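PDB 6INX: N-acetylglucosaminidase from Paenibacillus barengoltzii, which hydrolyses glycosidic bonds at N-acetylglucosamine residues, probably in chitin-type or N-linked glycans, as a member of glycoside hydrolase family 18. Local coordinates for residues V11-E23 against L47-E59. Residues are numbered along the deposited sequence; the frame is centred on the assembly and turned at random.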
ATOM      1  N   VAL A  11     -21.047 -15.743 -11.265  1.00 10.72           N
ATOM      2  CA  VAL A  11     -22.047 -15.516 -12.300  1.00 12.25           C
ATOM      3  C   VAL A  11     -23.124 -14.629 -11.701  1.00 13.61           C
ATOM      4  O   VAL A  11     -23.758 -15.005 -10.708  1.00 12.96           O
ATOM      5  CB  VAL A  11     -22.668 -16.834 -12.784  1.00 15.64           C
ATOM      6  CG1 VAL A  11     -23.626 -16.558 -13.945  1.00 15.60           C
ATOM      7  CG2 VAL A  11     -21.579 -17.823 -13.183  1.00 16.60           C
ATOM      8  N   SER A  12     -23.335 -13.455 -12.292  1.00 14.19           N
ATOM      9  CA  SER A  12     -24.454 -12.629 -11.855  1.00 14.74           C
ATOM     10  C   SER A  12     -25.771 -13.360 -12.101  1.00 15.19           C
ATOM     11  O   SER A  12     -25.893 -14.172 -13.021  1.00 16.31           O
ATOM     12  CB  SER A  12     -24.452 -11.291 -12.590  1.00 21.14           C
ATOM     13  OG  SER A  12     -24.918 -11.444 -13.914  1.00 23.90           O
ATOM     14  N   ASP A  13     -26.758 -13.099 -11.238  1.00 14.29           N
ATOM     15  CA  ASP A  13     -28.071 -13.713 -11.424  1.00 15.33           C
ATOM     16  C   ASP A  13     -28.600 -13.445 -12.828  1.00 18.16           C
ATOM     17  O   ASP A  13     -29.218 -14.319 -13.451  1.00 18.12           O
ATOM     18  CB  ASP A  13     -29.039 -13.187 -10.357  1.00 17.31           C
ATOM     19  CG  ASP A  13     -30.499 -13.468 -10.687  1.00 21.94           C
ATOM     20  OD1 ASP A  13     -30.891 -14.651 -10.750  1.00 28.58           O
ATOM     21  OD2 ASP A  13     -31.257 -12.494 -10.879  1.00 26.08           O
ATOM     22  N   ARG A  14     -28.327 -12.250 -13.351  1.00 18.53           N
ATOM     23  CA  ARG A  14     -28.790 -11.875 -14.682  1.00 20.55           C
ATOM     24  C   ARG A  14     -28.174 -12.749 -15.772  1.00 21.08           C
ATOM     25  O   ARG A  14     -28.778 -12.926 -16.839  1.00 23.14           O
ATOM     26  CB  ARG A  14     -28.466 -10.399 -14.906  1.00 21.24           C
ATOM     27  CG  ARG A  14     -28.721  -9.854 -16.295  1.00 29.37           C
ATOM     28  CD  ARG A  14     -28.379  -8.369 -16.332  1.00 28.56           C
ATOM     29  NE  ARG A  14     -29.010  -7.645 -15.231  1.00 33.14           N
ATOM     30  CZ  ARG A  14     -30.299  -7.315 -15.191  1.00 32.17           C
ATOM     31  NH1 ARG A  14     -31.106  -7.643 -16.193  1.00 32.66           N
ATOM     32  NH2 ARG A  14     -30.783  -6.662 -14.143  1.00 34.85           N
ATOM     33  N   HIS A  15     -26.996 -13.324 -15.524  1.00 18.72           N
ATOM     34  CA  HIS A  15     -26.298 -14.121 -16.528  1.00 18.93           C
ATOM     35  C   HIS A  15     -26.546 -15.619 -16.408  1.00 20.45           C
ATOM     36  O   HIS A  15     -26.069 -16.377 -17.257  1.00 20.51           O
ATOM     37  CB  HIS A  15     -24.790 -13.845 -16.493  1.00 20.24           C
ATOM     38  CG  HIS A  15     -24.427 -12.444 -16.870  1.00 20.65           C
ATOM     39  ND1 HIS A  15     -23.321 -11.799 -16.363  1.00 20.26           N
ATOM     40  CD2 HIS A  15     -25.030 -11.562 -17.702  1.00 24.50           C
ATOM     41  CE1 HIS A  15     -23.257 -10.578 -16.865  1.00 24.88           C
ATOM     42  NE2 HIS A  15     -24.283 -10.410 -17.680  1.00 25.21           N
ATOM     43  N   LEU A  16     -27.264 -16.067 -15.380  1.00 19.28           N
ATOM     44  CA  LEU A  16     -27.553 -17.493 -15.232  1.00 17.24           C
ATOM     45  C   LEU A  16     -28.147 -18.139 -16.479  1.00 20.35           C
ATOM     46  O   LEU A  16     -27.703 -19.240 -16.839  1.00 20.49           O
ATOM     47  CB  LEU A  16     -28.416 -17.736 -13.985  1.00 19.29           C
ATOM     48  CG  LEU A  16     -27.712 -17.563 -12.635  1.00 16.29           C
ATOM     49  CD1 LEU A  16     -28.752 -17.519 -11.509  1.00 15.59           C
ATOM     50  CD2 LEU A  16     -26.679 -18.663 -12.401  1.00 19.30           C
ATOM     51  N   PRO A  17     -29.120 -17.538 -17.174  1.00 23.64           N
ATOM     52  CA  PRO A  17     -29.667 -18.198 -18.377  1.00 24.47           C
ATOM     53  C   PRO A  17     -28.666 -18.354 -19.506  1.00 25.54           C
ATOM     54  O   PRO A  17     -28.903 -19.163 -20.412  1.00 29.31           O
ATOM     55  CB  PRO A  17     -30.835 -17.290 -18.788  1.00 25.46           C
ATOM     56  CG  PRO A  17     -31.177 -16.512 -17.560  1.00 25.89           C
ATOM     57  CD  PRO A  17     -29.877 -16.317 -16.842  1.00 21.57           C
ATOM     58  N   GLU A  18     -27.563 -17.616 -19.492  1.00 23.69           N
ATOM     59  CA  GLU A  18     -26.573 -17.750 -20.551  1.00 26.56           C
ATOM     60  C   GLU A  18     -25.676 -18.971 -20.386  1.00 31.19           C
ATOM     61  O   GLU A  18     -24.961 -19.321 -21.330  1.00 31.03           O
ATOM     62  CB  GLU A  18     -25.731 -16.477 -20.649  1.00 28.29           C
ATOM     63  CG  GLU A  18     -26.559 -15.228 -20.893  1.00 28.95           C
ATOM     64  CD  GLU A  18     -25.780 -13.955 -20.642  1.00 29.03           C
ATOM     65  OE1 GLU A  18     -24.536 -14.021 -20.581  1.00 36.35           O
ATOM     66  OE2 GLU A  18     -26.415 -12.887 -20.506  1.00 35.09           O
ATOM     67  N   LEU A  19     -25.704 -19.629 -19.228  1.00 23.46           N
ATOM     68  CA  LEU A  19     -24.854 -20.791 -19.011  1.00 24.44           C
ATOM     69  C   LEU A  19     -25.299 -21.947 -19.900  1.00 22.32           C
ATOM     70  O   LEU A  19     -26.482 -22.306 -19.930  1.00 27.10           O
ATOM     71  CB  LEU A  19     -24.901 -21.209 -17.543  1.00 23.70           C
ATOM     72  CG  LEU A  19     -24.096 -20.330 -16.579  1.00 22.96           C
ATOM     73  CD1 LEU A  19     -24.591 -20.513 -15.155  1.00 22.39           C
ATOM     74  CD2 LEU A  19     -22.614 -20.655 -16.677  1.00 24.32           C
ATOM     75  N   THR A  20     -24.348 -22.524 -20.625  1.00 25.41           N
ATOM     76  CA  THR A  20     -24.582 -23.675 -21.481  1.00 26.77           C
ATOM     77  C   THR A  20     -24.045 -24.931 -20.809  1.00 26.60           C
ATOM     78  O   THR A  20     -23.243 -24.869 -19.874  1.00 21.72           O
ATOM     79  CB  THR A  20     -23.885 -23.484 -22.828  1.00 28.52           C
ATOM     80  OG1 THR A  20     -22.465 -23.500 -22.635  1.00 25.88           O
ATOM     81  CG2 THR A  20     -24.295 -22.162 -23.456  1.00 31.56           C
ATOM     82  N   LYS A  21     -24.497 -26.088 -21.303  1.00 25.62           N
ATOM     83  CA  LYS A  21     -24.034 -27.348 -20.728  1.00 23.77           C
ATOM     84  C   LYS A  21     -22.520 -27.486 -20.842  1.00 22.53           C
ATOM     85  O   LYS A  21     -21.858 -27.932 -19.894  1.00 21.21           O
ATOM     86  CB  LYS A  21     -24.739 -28.535 -21.389  1.00 28.96           C
ATOM     87  CG  LYS A  21     -24.172 -29.888 -20.963  1.00 29.79           C
ATOM     88  CD  LYS A  21     -25.262 -30.909 -20.684  1.00 33.27           C
ATOM     89  CE  LYS A  21     -25.763 -31.551 -21.967  1.00 37.41           C
ATOM     90  NZ  LYS A  21     -26.845 -32.543 -21.699  1.00 42.17           N
ATOM     91  N   GLU A  22     -21.953 -27.111 -21.992  1.00 23.77           N
ATOM     92  CA  GLU A  22     -20.508 -27.225 -22.176  1.00 25.58           C
ATOM     93  C   GLU A  22     -19.746 -26.382 -21.157  1.00 24.33           C
ATOM     94  O   GLU A  22     -18.733 -26.829 -20.609  1.00 22.99           O
ATOM     95  CB  GLU A  22     -20.109 -26.850 -23.605  1.00 33.12           C
ATOM     96  CG  GLU A  22     -18.685 -26.316 -23.718  1.00 36.60           C
ATOM     97  CD  GLU A  22     -18.138 -26.346 -25.132  1.00 43.63           C
ATOM     98  OE1 GLU A  22     -18.938 -26.250 -26.088  1.00 46.30           O
ATOM     99  OE2 GLU A  22     -16.901 -26.456 -25.285  1.00 46.03           O
ATOM    100  N   GLU A  23     -20.227 -25.165 -20.881  1.00 22.57           N
ATOM    101  CA  GLU A  23     -19.582 -24.322 -19.876  1.00 22.34           C
ATOM    102  C   GLU A  23     -19.767 -24.891 -18.478  1.00 19.27           C
ATOM    103  O   GLU A  23     -18.833 -24.878 -17.665  1.00 21.01           O
ATOM    104  CB  GLU A  23     -20.158 -22.905 -19.926  1.00 21.60           C
ATOM    105  CG  GLU A  23     -19.903 -22.153 -21.227  1.00 26.46           C
ATOM    106  CD  GLU A  23     -20.657 -20.836 -21.290  1.00 33.26           C
ATOM    107  OE1 GLU A  23     -21.752 -20.740 -20.689  1.00 35.12           O
ATOM    108  OE2 GLU A  23     -20.158 -19.892 -21.935  1.00 38.43           O
ATOM    109  N   LEU A  47     -33.409 -11.319  -6.744  1.00 16.47           N
ATOM    110  CA  LEU A  47     -32.789 -12.190  -7.735  1.00 19.35           C
ATOM    111  C   LEU A  47     -33.863 -12.878  -8.567  1.00 21.00           C
ATOM    112  O   LEU A  47     -34.901 -13.293  -8.046  1.00 24.13           O
ATOM    113  CB  LEU A  47     -31.928 -13.235  -7.029  1.00 17.15           C
ATOM    114  CG  LEU A  47     -30.843 -12.634  -6.133  1.00 17.01           C
ATOM    115  CD1 LEU A  47     -30.193 -13.700  -5.270  1.00 16.36           C
ATOM    116  CD2 LEU A  47     -29.795 -11.904  -6.976  1.00 19.67           C
ATOM    117  N   GLN A  48     -33.605 -13.016  -9.867  1.00 28.33           N
ATOM    118  CA  GLN A  48     -34.670 -13.359 -10.802  1.00 29.14           C
ATOM    119  C   GLN A  48     -34.617 -14.776 -11.357  1.00 30.95           C
ATOM    120  O   GLN A  48     -35.663 -15.307 -11.738  1.00 34.58           O
ATOM    121  CB  GLN A  48     -34.698 -12.359 -11.967  1.00 32.24           C
ATOM    122  CG  GLN A  48     -35.334 -11.024 -11.599  1.00 35.22           C
ATOM    123  CD  GLN A  48     -36.512 -11.182 -10.653  1.00 37.87           C
ATOM    124  OE1 GLN A  48     -36.445 -10.796  -9.485  1.00 41.10           O
ATOM    125  NE2 GLN A  48     -37.600 -11.756 -11.155  1.00 39.10           N
ATOM    126  N   ASN A  49     -33.448 -15.413 -11.407  1.00 24.03           N
ATOM    127  CA  ASN A  49     -33.294 -16.657 -12.153  1.00 21.16           C
ATOM    128  C   ASN A  49     -33.001 -17.864 -11.266  1.00 19.86           C
ATOM    129  O   ASN A  49     -32.485 -18.876 -11.756  1.00 18.14           O
ATOM    130  CB  ASN A  49     -32.221 -16.500 -13.232  1.00 23.55           C
ATOM    131  CG  ASN A  49     -32.640 -15.548 -14.327  1.00 27.06           C
ATOM    132  OD1 ASN A  49     -33.715 -15.691 -14.908  1.00 31.05           O
ATOM    133  ND2 ASN A  49     -31.793 -14.573 -14.622  1.00 23.63           N
ATOM    134  N   LEU A  50     -33.345 -17.795  -9.977  1.00 21.50           N
ATOM    135  CA  LEU A  50     -33.008 -18.882  -9.067  1.00 18.06           C
ATOM    136  C   LEU A  50     -33.789 -20.157  -9.358  1.00 17.78           C
ATOM    137  O   LEU A  50     -33.359 -21.236  -8.932  1.00 20.72           O
ATOM    138  CB  LEU A  50     -33.204 -18.442  -7.615  1.00 19.55           C
ATOM    139  CG  LEU A  50     -32.364 -17.244  -7.142  1.00 16.26           C
ATOM    140  CD1 LEU A  50     -32.487 -17.085  -5.634  1.00 22.25           C
ATOM    141  CD2 LEU A  50     -30.900 -17.381  -7.556  1.00 23.30           C
ATOM    142  N   LYS A  51     -34.911 -20.061 -10.076  1.00 21.93           N
ATOM    143  CA  LYS A  51     -35.659 -21.254 -10.462  1.00 22.78           C
ATOM    144  C   LYS A  51     -34.938 -22.085 -11.512  1.00 23.74           C
ATOM    145  O   LYS A  51     -35.322 -23.240 -11.734  1.00 20.83           O
ATOM    146  CB  LYS A  51     -37.051 -20.874 -10.979  1.00 26.68           C
ATOM    147  CG  LYS A  51     -37.953 -20.221  -9.945  1.00 33.23           C
ATOM    148  CD  LYS A  51     -37.947 -20.978  -8.633  1.00 29.01           C
ATOM    149  CE  LYS A  51     -39.322 -20.947  -7.977  1.00 37.74           C
ATOM    150  NZ  LYS A  51     -40.183 -19.864  -8.530  1.00 40.57           N
ATOM    151  N   LEU A  52     -33.903 -21.534 -12.148  1.00 19.34           N
ATOM    152  CA  LEU A  52     -33.114 -22.256 -13.138  1.00 17.71           C
ATOM    153  C   LEU A  52     -32.127 -23.235 -12.516  1.00 17.57           C
ATOM    154  O   LEU A  52     -31.586 -24.081 -13.235  1.00 18.56           O
ATOM    155  CB  LEU A  52     -32.366 -21.249 -14.022  1.00 21.30           C
ATOM    156  CG  LEU A  52     -31.655 -21.735 -15.287  1.00 27.25           C
ATOM    157  CD1 LEU A  52     -32.611 -22.490 -16.201  1.00 30.98           C
ATOM    158  CD2 LEU A  52     -31.001 -20.574 -16.020  1.00 28.50           C
ATOM    159  N   LEU A  53     -31.891 -23.156 -11.207  1.00 16.78           N
ATOM    160  CA  LEU A  53     -30.809 -23.934 -10.608  1.00 19.86           C
ATOM    161  C   LEU A  53     -30.962 -25.447 -10.732  1.00 17.23           C
ATOM    162  O   LEU A  53     -29.956 -26.110 -11.041  1.00 18.47           O
ATOM    163  CB  LEU A  53     -30.557 -23.489  -9.161  1.00 19.28           C
ATOM    164  CG  LEU A  53     -30.267 -22.001  -8.964  1.00 18.82           C
ATOM    165  CD1 LEU A  53     -29.885 -21.760  -7.511  1.00 19.27           C
ATOM    166  CD2 LEU A  53     -29.180 -21.500  -9.914  1.00 19.56           C
ATOM    167  N   PRO A  54     -32.137 -26.056 -10.505  1.00 19.71           N
ATOM    168  CA  PRO A  54     -32.238 -27.511 -10.705  1.00 19.18           C
ATOM    169  C   PRO A  54     -31.794 -27.980 -12.079  1.00 18.58           C
ATOM    170  O   PRO A  54     -31.153 -29.032 -12.184  1.00 20.15           O
ATOM    171  CB  PRO A  54     -33.721 -27.798 -10.440  1.00 19.17           C
ATOM    172  CG  PRO A  54     -34.123 -26.737  -9.462  1.00 17.74           C
ATOM    173  CD  PRO A  54     -33.358 -25.507  -9.882  1.00 16.54           C
ATOM    174  N   GLU A  55     -32.114 -27.232 -13.137  1.00 16.96           N
ATOM    175  CA  GLU A  55     -31.695 -27.640 -14.474  1.00 16.93           C
ATOM    176  C   GLU A  55     -30.189 -27.527 -14.641  1.00 20.40           C
ATOM    177  O   GLU A  55     -29.569 -28.366 -15.309  1.00 21.33           O
ATOM    178  CB  GLU A  55     -32.423 -26.817 -15.540  1.00 22.81           C
ATOM    179  CG  GLU A  55     -31.906 -27.034 -16.968  1.00 30.53           C
ATOM    180  CD  GLU A  55     -32.160 -28.448 -17.494  1.00 35.75           C
ATOM    181  OE1 GLU A  55     -31.270 -29.314 -17.346  1.00 38.02           O
ATOM    182  OE2 GLU A  55     -33.247 -28.694 -18.061  1.00 43.51           O
ATOM    183  N   LEU A  56     -29.578 -26.497 -14.048  1.00 18.73           N
ATOM    184  CA  LEU A  56     -28.125 -26.389 -14.111  1.00 19.16           C
ATOM    185  C   LEU A  56     -27.466 -27.572 -13.414  1.00 19.07           C
ATOM    186  O   LEU A  56     -26.479 -28.130 -13.911  1.00 21.60           O
ATOM    187  CB  LEU A  56     -27.665 -25.067 -13.483  1.00 18.61           C
ATOM    188  CG  LEU A  56     -28.220 -23.777 -14.089  1.00 19.01           C
ATOM    189  CD1 LEU A  56     -27.570 -22.556 -13.428  1.00 20.83           C
ATOM    190  CD2 LEU A  56     -28.036 -23.738 -15.596  1.00 25.58           C
ATOM    191  N   LYS A  57     -28.003 -27.968 -12.259  1.00 20.32           N
ATOM    192  CA  LYS A  57     -27.457 -29.113 -11.544  1.00 19.63           C
ATOM    193  C   LYS A  57     -27.689 -30.408 -12.306  1.00 22.43           C
ATOM    194  O   LYS A  57     -26.857 -31.317 -12.246  1.00 23.71           O
ATOM    195  CB  LYS A  57     -28.081 -29.210 -10.156  1.00 20.06           C
ATOM    196  CG  LYS A  57     -27.729 -28.067  -9.226  1.00 28.66           C
ATOM    197  CD  LYS A  57     -28.226 -28.368  -7.821  1.00 30.66           C
ATOM    198  CE  LYS A  57     -27.081 -28.447  -6.830  1.00 33.20           C
ATOM    199  NZ  LYS A  57     -26.082 -29.494  -7.186  1.00 33.82           N
ATOM    200  N   ARG A  58     -28.813 -30.511 -13.017  1.00 23.48           N
ATOM    201  CA  ARG A  58     -29.058 -31.689 -13.842  1.00 21.75           C
ATOM    202  C   ARG A  58     -28.027 -31.797 -14.960  1.00 21.62           C
ATOM    203  O   ARG A  58     -27.552 -32.895 -15.275  1.00 25.12           O
ATOM    204  CB  ARG A  58     -30.482 -31.636 -14.400  1.00 23.01           C
ATOM    205  CG  ARG A  58     -30.903 -32.865 -15.206  1.00 25.49           C
ATOM    206  CD  ARG A  58     -32.420 -32.920 -15.377  1.00 23.42           C
ATOM    207  NE  ARG A  58     -33.095 -33.030 -14.085  1.00 26.76           N
ATOM    208  CZ  ARG A  58     -33.327 -34.178 -13.456  1.00 25.69           C
ATOM    209  NH1 ARG A  58     -32.955 -35.328 -14.006  1.00 24.71           N
ATOM    210  NH2 ARG A  58     -33.934 -34.180 -12.278  1.00 27.32           N
ATOM    211  N   GLU A  59     -27.638 -30.660 -15.545  1.00 23.56           N
ATOM    212  CA  GLU A  59     -26.667 -30.667 -16.639  1.00 21.59           C
ATOM    213  C   GLU A  59     -25.258 -31.026 -16.168  1.00 25.04           C
ATOM    214  O   GLU A  59     -24.492 -31.631 -16.928  1.00 24.52           O
ATOM    215  CB  GLU A  59     -26.675 -29.319 -17.360  1.00 24.67           C
ATOM    216  CG  GLU A  59     -27.901 -29.102 -18.241  1.00 28.88           C
ATOM    217  CD  GLU A  59     -28.001 -27.683 -18.768  1.00 29.54           C
ATOM    218  OE1 GLU A  59     -29.028 -27.023 -18.514  1.00 40.00           O
ATOM    219  OE2 GLU A  59     -27.054 -27.224 -19.436  1.00 36.00           O
TER
HETATM  220  O   HOH W   1     -31.893 -12.848 -17.063  1.00 37.96           O
HETATM  221  O   HOH W   2     -27.945 -24.647 -20.185  1.00 38.62           O
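Asp13 and Asn49 bond reciprocally, the side chain of each to the backbone of the other. OD1 of Asp13 takes the backbone N-H of Asn49 on its syn lone pair, N to OD1 2.7 Å, while OD2 receives Gln48 N at 2.6 Å, also on the syn side but 35° out of the carboxylate plane. With CG opposite the backbone N (chi1 164°), the carboxylate is carried across to these two consecutive amides, and Leu47 CD2 packs against Asp13 CB at 3.7 Å. In return, Asn49 ND2 gives a nearly straight bond of 2.8 Å to Asp13 O; it comes from above the carbonyl plane, and Leu16 N reaches the same oxygen from the other face. Replacing Asp13 with an alanine is likely to leave the N-H groups of Gln48 and Asn49 without these acceptors and the link resting on the Asn49 ND2 bond to the backbone. Pro17 lies across the Asn49 amide, CD to ND2 3.4 Å, and a water joins that nitrogen to Arg14 O. In the TIM barrel of family 18, this bonding ties the 3-10 segment 13-18 that follows strand 6-12 to the chain leading into helix 53-59, which packs outside the parallel strands. Behind the polar grip lies a cluster of leucines: Leu56 CD1 meets Leu16 CD2 at 4.1 Å and Leu19 CD1 at 4.0 Å, its side chain crossing both at about a right angle, while Leu16 and Leu53 also rest on Ile32 of strand 29-38. The far end is looser. There Glu59 OE2 approaches Lys21 CB at 3.3 Å, yet the bent lysine chain leaves NZ well away from the carboxylate, and a second water lies between OE2 and Leu19 O. Thr20 and Glu23 close a capping box at the start of helix 21-24.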